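Local coordinates for protein probable manganase-dependent inorganic pyrophosphatase (Clostridium perfringens, PDB 3L2B) that probably hydrolyses inorganic pyrophosphate and binds its activator, diadenosine tetraphosphate, in a regulatory region of two CBS domains and a DRTGG domain, at residues Ala61-Ile66 with Leu180-Leu185; Val105-Gln110 with Glu116-Gly121; Glu135-Lys140 with Lys154-Leu159. All coordinates share one frame; numbering follows the deposited sequence.

In the fold
Contact 1 joins the helix 56-64 of the first CBS domain to the loop between helices 174-180 and 187-190, and the side chain of T62 in it is about 11 Å from the bound diadenosine tetraphosphate. Contacts 2 and 3 both lie in the DRTGG domain, in chain that runs between the two segments of contact 1. Their centres are 14 Å apart and they touch, G121 N lying 2.9 Å from K140 O in a probable hydrogen bond. Centre to centre, contact 1 is 20 Å from contact 2 and 28 Å from contact 3. Contacts 1 and 2 also touch the second subunit.

Contact 1 (Ala61-Ile66 with Leu180-Leu185); sequences ATYMDI and LIVQSL
T62 and L185 meet tip to tip, and the side chain of T62 can be followed outward to see how. Its CB leaves the helix pointing toward 180-185 and splits into two branches with different fates. OG1, beside the backbone N, turns back to its own helix and is hydrogen-bonded to the carbonyl O of N58. CG2 is anti to the backbone N and is the branch that crosses: it stops 3.4 Å from CD1 of L185, tighter than the usual spacing of two methyl carbons. L185 approaches with CD1 anti to CA (chi2 177°), carrying this methyl forward to the meeting. At the next residue of the helix, Y63 meets V182, their side chains crossing at about a right angle. CG2 of V182 lies 3.7 Å from CD1 and 4.0 Å from CE1 of the Y63 ring, an oblique approach. Y63 is modelled in two conformers, and these distances hold for one of them. The pair joins two parts of the regulatory region: the end of helix 56-64 in the first CBS domain, and a 3-10 segment, 182-184, between helix 174-180 of the DRTGG domain and helix 187-190. That short turn is tied internally at the carbonyl O of I181, which accepts from S184 OG at 2.6 Å, nearly in line with the carbonyl (167° at O), and from S184 N at 3.1 Å. The same surface continues across the dimer. The Y63 ring meets Y63 of the second subunit with planes at about 75°, and packs on V182 of that subunit; M64 O accepts a hydrogen bond from NE2 of Q183 of the second subunit.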
# COMPACT_ATOMS: atom_id res chain seq x y z
N ALA A 61 5.20 4.62 1.95
CA ALA A 61 4.75 5.99 2.14
C ALA A 61 3.71 6.35 1.10
O ALA A 61 2.70 6.94 1.40
CB ALA A 61 5.94 6.97 2.11
N THR A 62 3.95 5.93 -0.13
CA THR A 62 3.03 6.20 -1.24
C THR A 62 1.74 5.42 -1.13
O THR A 62 0.65 5.98 -1.31
CB THR A 62 3.70 5.91 -2.62
OG1 THR A 62 4.78 6.81 -2.80
CG2 THR A 62 2.70 6.07 -3.78
N TYR A 63 1.83 4.13 -0.83
CA TYR A 63 0.63 3.30 -0.66
C TYR A 63 -0.21 3.78 0.52
O TYR A 63 -1.42 3.82 0.45
CB TYR A 63 0.96 1.82 -0.48
CG TYR A 63 -0.27 0.94 -0.47
CD1 TYR A 63 -0.75 0.37 -1.64
CD2 TYR A 63 -0.97 0.69 0.71
CE1 TYR A 63 -1.89 -0.43 -1.64
CE2 TYR A 63 -2.11 -0.11 0.72
CZ TYR A 63 -2.57 -0.67 -0.46
OH TYR A 63 -3.71 -1.47 -0.49
N MET A 64 0.45 4.17 1.59
CA MET A 64 -0.27 4.59 2.81
C MET A 64 -0.86 5.99 2.70
O MET A 64 -1.62 6.42 3.57
CB MET A 64 0.62 4.55 4.03
CG MET A 64 1.27 3.21 4.34
SD MET A 64 0.22 2.03 5.20
CE MET A 64 -0.24 2.89 6.72
N ASP A 65 -0.49 6.73 1.65
CA ASP A 65 -0.98 8.10 1.52
C ASP A 65 -2.11 8.18 0.51
O ASP A 65 -1.90 8.04 -0.69
CB ASP A 65 0.10 9.09 1.11
CG ASP A 65 -0.49 10.45 0.77
OD1 ASP A 65 -0.61 10.77 -0.42
OD2 ASP A 65 -0.91 11.16 1.69
N ILE A 66 -3.30 8.44 1.03
CA ILE A 66 -4.51 8.38 0.23
C ILE A 66 -5.04 9.78 -0.09
O ILE A 66 -6.12 9.94 -0.66
CB ILE A 66 -5.61 7.50 0.91
CG1 ILE A 66 -5.89 7.91 2.37
CG2 ILE A 66 -5.15 6.04 0.87
CD1 ILE A 66 -6.23 9.39 2.61
N LEU A 180 -5.63 -1.75 -6.21
CA LEU A 180 -4.47 -2.09 -7.04
C LEU A 180 -3.92 -0.95 -7.88
O LEU A 180 -2.75 -0.96 -8.25
CB LEU A 180 -4.84 -3.19 -8.04
CG LEU A 180 -5.07 -4.60 -7.53
CD1 LEU A 180 -5.74 -5.44 -8.65
CD2 LEU A 180 -3.75 -5.24 -7.08
N ILE A 181 -4.77 0.00 -8.21
CA ILE A 181 -4.43 0.97 -9.24
C ILE A 181 -3.22 1.84 -8.86
O ILE A 181 -2.46 2.28 -9.77
CB ILE A 181 -5.63 1.85 -9.65
CG1 ILE A 181 -5.36 2.43 -11.03
CG2 ILE A 181 -5.87 2.90 -8.58
CD1 ILE A 181 -6.47 3.30 -11.59
N VAL A 182 -2.96 2.04 -7.56
CA VAL A 182 -1.79 2.87 -7.16
C VAL A 182 -0.45 2.15 -7.38
O VAL A 182 0.61 2.78 -7.42
CB VAL A 182 -1.85 3.38 -5.73
CG1 VAL A 182 -3.11 4.25 -5.57
CG2 VAL A 182 -1.82 2.21 -4.71
N GLN A 183 -0.53 0.85 -7.61
CA GLN A 183 0.65 0.06 -7.88
C GLN A 183 1.14 0.28 -9.32
O GLN A 183 2.14 -0.24 -9.74
CB GLN A 183 0.33 -1.43 -7.67
CG GLN A 183 -0.24 -1.73 -6.26
CD GLN A 183 -0.34 -3.22 -6.02
OE1 GLN A 183 0.15 -4.00 -6.82
NE2 GLN A 183 -0.98 -3.61 -4.91
N SER A 184 0.40 1.08 -10.06
CA SER A 184 0.72 1.31 -11.44
C SER A 184 1.62 2.54 -11.57
O SER A 184 2.20 2.77 -12.63
CB SER A 184 -0.59 1.47 -12.24
OG SER A 184 -1.09 2.74 -11.99
N LEU A 185 1.76 3.29 -10.48
CA LEU A 185 2.61 4.49 -10.45
C LEU A 185 4.05 4.23 -10.94
O LEU A 185 4.69 3.25 -10.54
CB LEU A 185 2.71 5.10 -9.04
CG LEU A 185 1.43 5.68 -8.45
CD1 LEU A 185 1.65 6.18 -7.01
CD2 LEU A 185 0.92 6.77 -9.30

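Contact 2 (Val105-Gln110 with Glu116-Gly121); sequences VVAAMQ and EFISEG
I118 and V105 form the buried side of this contact, where branched apolar chains pack at ordinary van der Waals spacing. CG1 of V105 lies 3.7 Å from CG1 of I118, and CD1 of I118 reaches on to the CB of A107 at 3.9 Å. With CD1 anti to CA (chi2 173°), the terminal methyl of I118 touches both V105 and A107. At A107 the backbone bends in an inverse gamma turn, closed by a weak bond from A108 N to V106 O (3.1 Å). The other side is open to solvent: F117 is exposed, and M109 is its main partner across the contact. The M109 chain is bent at chi2 (94°), which brings SD and CE to the ring obliquely in a Met-aromatic contact. SD lies 4.9 Å from the ring centroid, 60° off the normal, while CE is 3.3 Å from CD2 of F117, a separation short enough to be read with caution. The two segments flank the start and finish of the loop connecting strand 104-106, outermost in the five-stranded sheet within this chain, with strand 123-126, to which V105 is hydrogen-bonded through I123 and I125. Helix 130-138 packs here through L136, which touches A107 and I118.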
# COMPACT_ATOMS: atom_id res chain seq x y z
N VAL A 105 -12.42 7.66 -9.39
CA VAL A 105 -13.70 7.65 -8.75
C VAL A 105 -14.41 6.38 -9.13
O VAL A 105 -14.43 5.98 -10.31
CB VAL A 105 -14.57 8.84 -9.20
CG1 VAL A 105 -16.01 8.68 -8.68
CG2 VAL A 105 -14.02 10.15 -8.67
N VAL A 106 -14.99 5.74 -8.14
CA VAL A 106 -15.84 4.58 -8.40
C VAL A 106 -17.21 5.12 -8.79
O VAL A 106 -17.83 5.90 -8.05
CB VAL A 106 -15.95 3.66 -7.18
CG1 VAL A 106 -16.98 2.54 -7.43
CG2 VAL A 106 -14.57 3.10 -6.83
N ALA A 107 -17.66 4.72 -9.96
CA ALA A 107 -18.98 5.10 -10.45
C ALA A 107 -20.02 4.11 -9.94
O ALA A 107 -20.38 3.18 -10.65
CB ALA A 107 -19.00 5.14 -11.95
N ALA A 108 -20.46 4.32 -8.70
CA ALA A 108 -21.44 3.44 -8.01
C ALA A 108 -22.88 3.93 -8.17
O ALA A 108 -23.84 3.17 -8.08
CB ALA A 108 -21.09 3.33 -6.50
N MET A 109 -23.01 5.22 -8.44
CA MET A 109 -24.30 5.89 -8.40
C MET A 109 -25.20 5.47 -9.59
O MET A 109 -24.87 4.56 -10.35
CB MET A 109 -24.08 7.42 -8.37
CG MET A 109 -22.88 7.88 -7.49
SD MET A 109 -21.33 8.06 -8.44
CE MET A 109 -20.08 8.47 -7.22
N GLN A 110 -26.35 6.12 -9.71
CA GLN A 110 -27.25 5.95 -10.87
C GLN A 110 -26.84 6.94 -11.96
O GLN A 110 -26.40 8.05 -11.67
CB GLN A 110 -28.72 6.20 -10.49
CG GLN A 110 -29.41 5.02 -9.82
CD GLN A 110 -30.92 5.20 -9.76
OE1 GLN A 110 -31.43 6.32 -9.65
NE2 GLN A 110 -31.65 4.08 -9.82
N GLU A 116 -22.43 14.67 -10.70
CA GLU A 116 -22.11 15.48 -9.49
C GLU A 116 -20.82 15.07 -8.79
O GLU A 116 -20.28 15.81 -7.98
CB GLU A 116 -23.25 15.47 -8.49
CG GLU A 116 -23.77 14.11 -8.08
CD GLU A 116 -25.11 14.22 -7.39
OE1 GLU A 116 -26.15 13.80 -7.99
OE2 GLU A 116 -25.12 14.75 -6.24
N PHE A 117 -20.34 13.88 -9.12
CA PHE A 117 -19.08 13.38 -8.56
C PHE A 117 -17.98 13.25 -9.61
O PHE A 117 -16.79 13.22 -9.31
CB PHE A 117 -19.31 12.01 -7.89
CG PHE A 117 -20.29 12.04 -6.74
CD1 PHE A 117 -19.96 12.66 -5.54
CD2 PHE A 117 -21.54 11.45 -6.85
CE1 PHE A 117 -20.87 12.70 -4.46
CE2 PHE A 117 -22.44 11.47 -5.77
CZ PHE A 117 -22.10 12.10 -4.60
N ILE A 118 -18.40 13.17 -10.86
CA ILE A 118 -17.50 12.82 -11.94
C ILE A 118 -17.45 13.93 -12.96
O ILE A 118 -18.46 14.48 -13.37
CB ILE A 118 -17.90 11.46 -12.57
CG1 ILE A 118 -17.77 10.35 -11.52
CG2 ILE A 118 -17.03 11.16 -13.81
CD1 ILE A 118 -18.28 8.99 -11.96
N SER A 119 -16.24 14.23 -13.37
CA SER A 119 -15.92 15.47 -14.03
C SER A 119 -14.97 15.21 -15.21
O SER A 119 -14.13 14.29 -15.17
CB SER A 119 -15.24 16.35 -12.97
OG SER A 119 -15.33 17.71 -13.27
N GLU A 120 -15.11 16.00 -16.27
CA GLU A 120 -14.21 15.88 -17.45
C GLU A 120 -12.76 15.64 -17.01
O GLU A 120 -12.19 16.40 -16.25
CB GLU A 120 -14.30 17.11 -18.40
CG GLU A 120 -13.15 17.20 -19.46
CD GLU A 120 -13.50 18.00 -20.72
OE1 GLU A 120 -14.60 18.57 -20.80
OE2 GLU A 120 -12.67 18.04 -21.65
N GLY A 121 -12.19 14.54 -17.49
CA GLY A 121 -10.78 14.21 -17.22
C GLY A 121 -10.57 13.19 -16.13
O GLY A 121 -9.44 12.66 -15.94

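Contact 3 (Glu135-Lys140 with Lys154-Leu159); sequences ELIELK and KEIIEL
I137, whose side chain packs against I156 and L159, also takes part in closing its helix: its carbonyl O accepts the backbone N of K140 at 2.9 Å. K140 has left the helical conformation with a positive phi of 56°, and the bonds back into the last turn make this a Schellman motif, which ends helix 130-138. In the facing helix L159 is held by its own regular bond, L159 N to E155 O at 2.9 Å. These backbone bonds stay within each helix, whereas the side-chain packing between them is apolar, with the methyls of I137 also resting near two carbonyl O atoms. The nearest CA atoms are those of I137 and L159, 7.3 Å apart. From there the isoleucine divides. Its long branch, extended at chi2 (156°), sends CD1 to CG2 of I156 at 3.5 Å, tighter than usual for two methyls, and within 3.8 Å of the carbonyl O of I156. Its short branch, CG2, is anti to the backbone N and meets L159, 3.9 Å from O and 4.0 Å from CD2. Both pairs of side chains cross obliquely, and one isoleucine sits against two residues about one turn apart on the opposing helix, touching main-chain as well as side-chain atoms. L159 is partly exposed, while I137 and I156 are buried. The two helices follow consecutive strands of the parallel part of the DRTGG sheet: 130-138 links strand 123-126 to 143-146, and 154-163 links 143-146 to 166-169, two successive beta-alpha-beta crossovers. I137 also packs on L144 of the strand between them, while A134 of helix 130-138 extends the helix-helix seam toward I156 and L159.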
# COMPACT_ATOMS: atom_id res chain seq x y z
N GLU A 135 -22.85 7.38 -20.01
CA GLU A 135 -22.88 8.70 -19.37
C GLU A 135 -21.45 9.12 -19.03
O GLU A 135 -21.10 10.30 -19.12
CB GLU A 135 -23.78 8.70 -18.13
CG GLU A 135 -23.75 10.00 -17.29
CD GLU A 135 -24.31 11.25 -18.02
OE1 GLU A 135 -24.92 11.11 -19.12
OE2 GLU A 135 -24.13 12.38 -17.46
N LEU A 136 -20.61 8.15 -18.68
CA LEU A 136 -19.23 8.44 -18.28
C LEU A 136 -18.50 9.01 -19.49
O LEU A 136 -17.73 9.98 -19.38
CB LEU A 136 -18.52 7.19 -17.70
CG LEU A 136 -18.99 6.69 -16.30
CD1 LEU A 136 -18.33 5.38 -15.88
CD2 LEU A 136 -18.77 7.75 -15.21
N ILE A 137 -18.79 8.43 -20.65
CA ILE A 137 -18.18 8.85 -21.90
C ILE A 137 -18.66 10.26 -22.25
O ILE A 137 -17.86 11.10 -22.63
CB ILE A 137 -18.45 7.84 -23.04
CG1 ILE A 137 -17.60 6.59 -22.81
CG2 ILE A 137 -18.15 8.46 -24.41
CD1 ILE A 137 -18.15 5.37 -23.47
N GLU A 138 -19.96 10.52 -22.08
CA GLU A 138 -20.54 11.86 -22.32
C GLU A 138 -19.94 12.91 -21.39
O GLU A 138 -19.87 14.09 -21.73
CB GLU A 138 -22.08 11.87 -22.18
CG GLU A 138 -22.68 13.27 -21.99
CD GLU A 138 -24.20 13.36 -22.28
OE1 GLU A 138 -25.02 13.19 -21.33
OE2 GLU A 138 -24.56 13.62 -23.47
N LEU A 139 -19.52 12.50 -20.20
CA LEU A 139 -18.93 13.44 -19.24
C LEU A 139 -17.45 13.65 -19.54
O LEU A 139 -16.74 14.35 -18.81
CB LEU A 139 -19.13 12.95 -17.79
CG LEU A 139 -20.50 13.19 -17.16
CD1 LEU A 139 -20.65 12.40 -15.84
CD2 LEU A 139 -20.70 14.66 -16.91
N LYS A 140 -16.99 13.03 -20.62
CA LYS A 140 -15.61 13.17 -21.10
C LYS A 140 -14.57 12.80 -20.05
O LYS A 140 -13.61 13.50 -19.82
CB LYS A 140 -15.37 14.57 -21.65
CG LYS A 140 -16.33 14.93 -22.83
CD LYS A 140 -16.19 16.40 -23.21
CE LYS A 140 -16.89 16.74 -24.53
NZ LYS A 140 -18.36 16.85 -24.36
N LYS A 154 -19.99 -3.02 -28.48
CA LYS A 154 -19.44 -2.39 -29.70
C LYS A 154 -19.96 -0.96 -29.81
O LYS A 154 -19.26 -0.07 -30.28
CB LYS A 154 -19.81 -3.20 -30.97
CG LYS A 154 -18.91 -2.89 -32.21
CD LYS A 154 -19.47 -3.52 -33.53
CE LYS A 154 -18.73 -3.02 -34.78
NZ LYS A 154 -19.50 -3.25 -36.07
N GLU A 155 -21.19 -0.76 -29.35
CA GLU A 155 -21.78 0.58 -29.33
C GLU A 155 -20.95 1.54 -28.48
O GLU A 155 -20.60 2.64 -28.91
CB GLU A 155 -23.22 0.56 -28.79
CG GLU A 155 -23.64 1.92 -28.25
CD GLU A 155 -25.04 1.95 -27.71
OE1 GLU A 155 -25.19 2.16 -26.47
OE2 GLU A 155 -25.98 1.78 -28.53
N ILE A 156 -20.67 1.09 -27.27
CA ILE A 156 -19.97 1.91 -26.28
C ILE A 156 -18.55 2.22 -26.76
O ILE A 156 -18.08 3.35 -26.64
CB ILE A 156 -19.94 1.26 -24.90
CG1 ILE A 156 -21.35 1.18 -24.31
CG2 ILE A 156 -19.06 2.07 -23.97
CD1 ILE A 156 -21.82 2.50 -23.73
N ILE A 157 -17.90 1.22 -27.34
CA ILE A 157 -16.58 1.39 -27.94
C ILE A 157 -16.58 2.45 -29.03
O ILE A 157 -15.65 3.23 -29.13
CB ILE A 157 -16.01 0.08 -28.52
CG1 ILE A 157 -15.62 -0.86 -27.37
CG2 ILE A 157 -14.80 0.35 -29.41
CD1 ILE A 157 -15.00 -2.17 -27.84
N GLU A 158 -17.65 2.49 -29.83
CA GLU A 158 -17.76 3.46 -30.94
C GLU A 158 -18.08 4.86 -30.41
O GLU A 158 -17.66 5.87 -30.98
CB GLU A 158 -18.80 3.01 -32.00
CG GLU A 158 -19.04 4.00 -33.18
CD GLU A 158 -17.92 4.04 -34.23
OE1 GLU A 158 -16.76 4.39 -33.90
OE2 GLU A 158 -18.21 3.74 -35.42
N LEU A 159 -18.80 4.91 -29.29
CA LEU A 159 -19.07 6.20 -28.63
C LEU A 159 -17.73 6.72 -28.09
O LEU A 159 -17.41 7.91 -28.15
CB LEU A 159 -20.09 6.03 -27.50
CG LEU A 159 -20.89 7.27 -27.07
CD1 LEU A 159 -21.90 7.68 -28.16
CD2 LEU A 159 -21.61 7.00 -25.76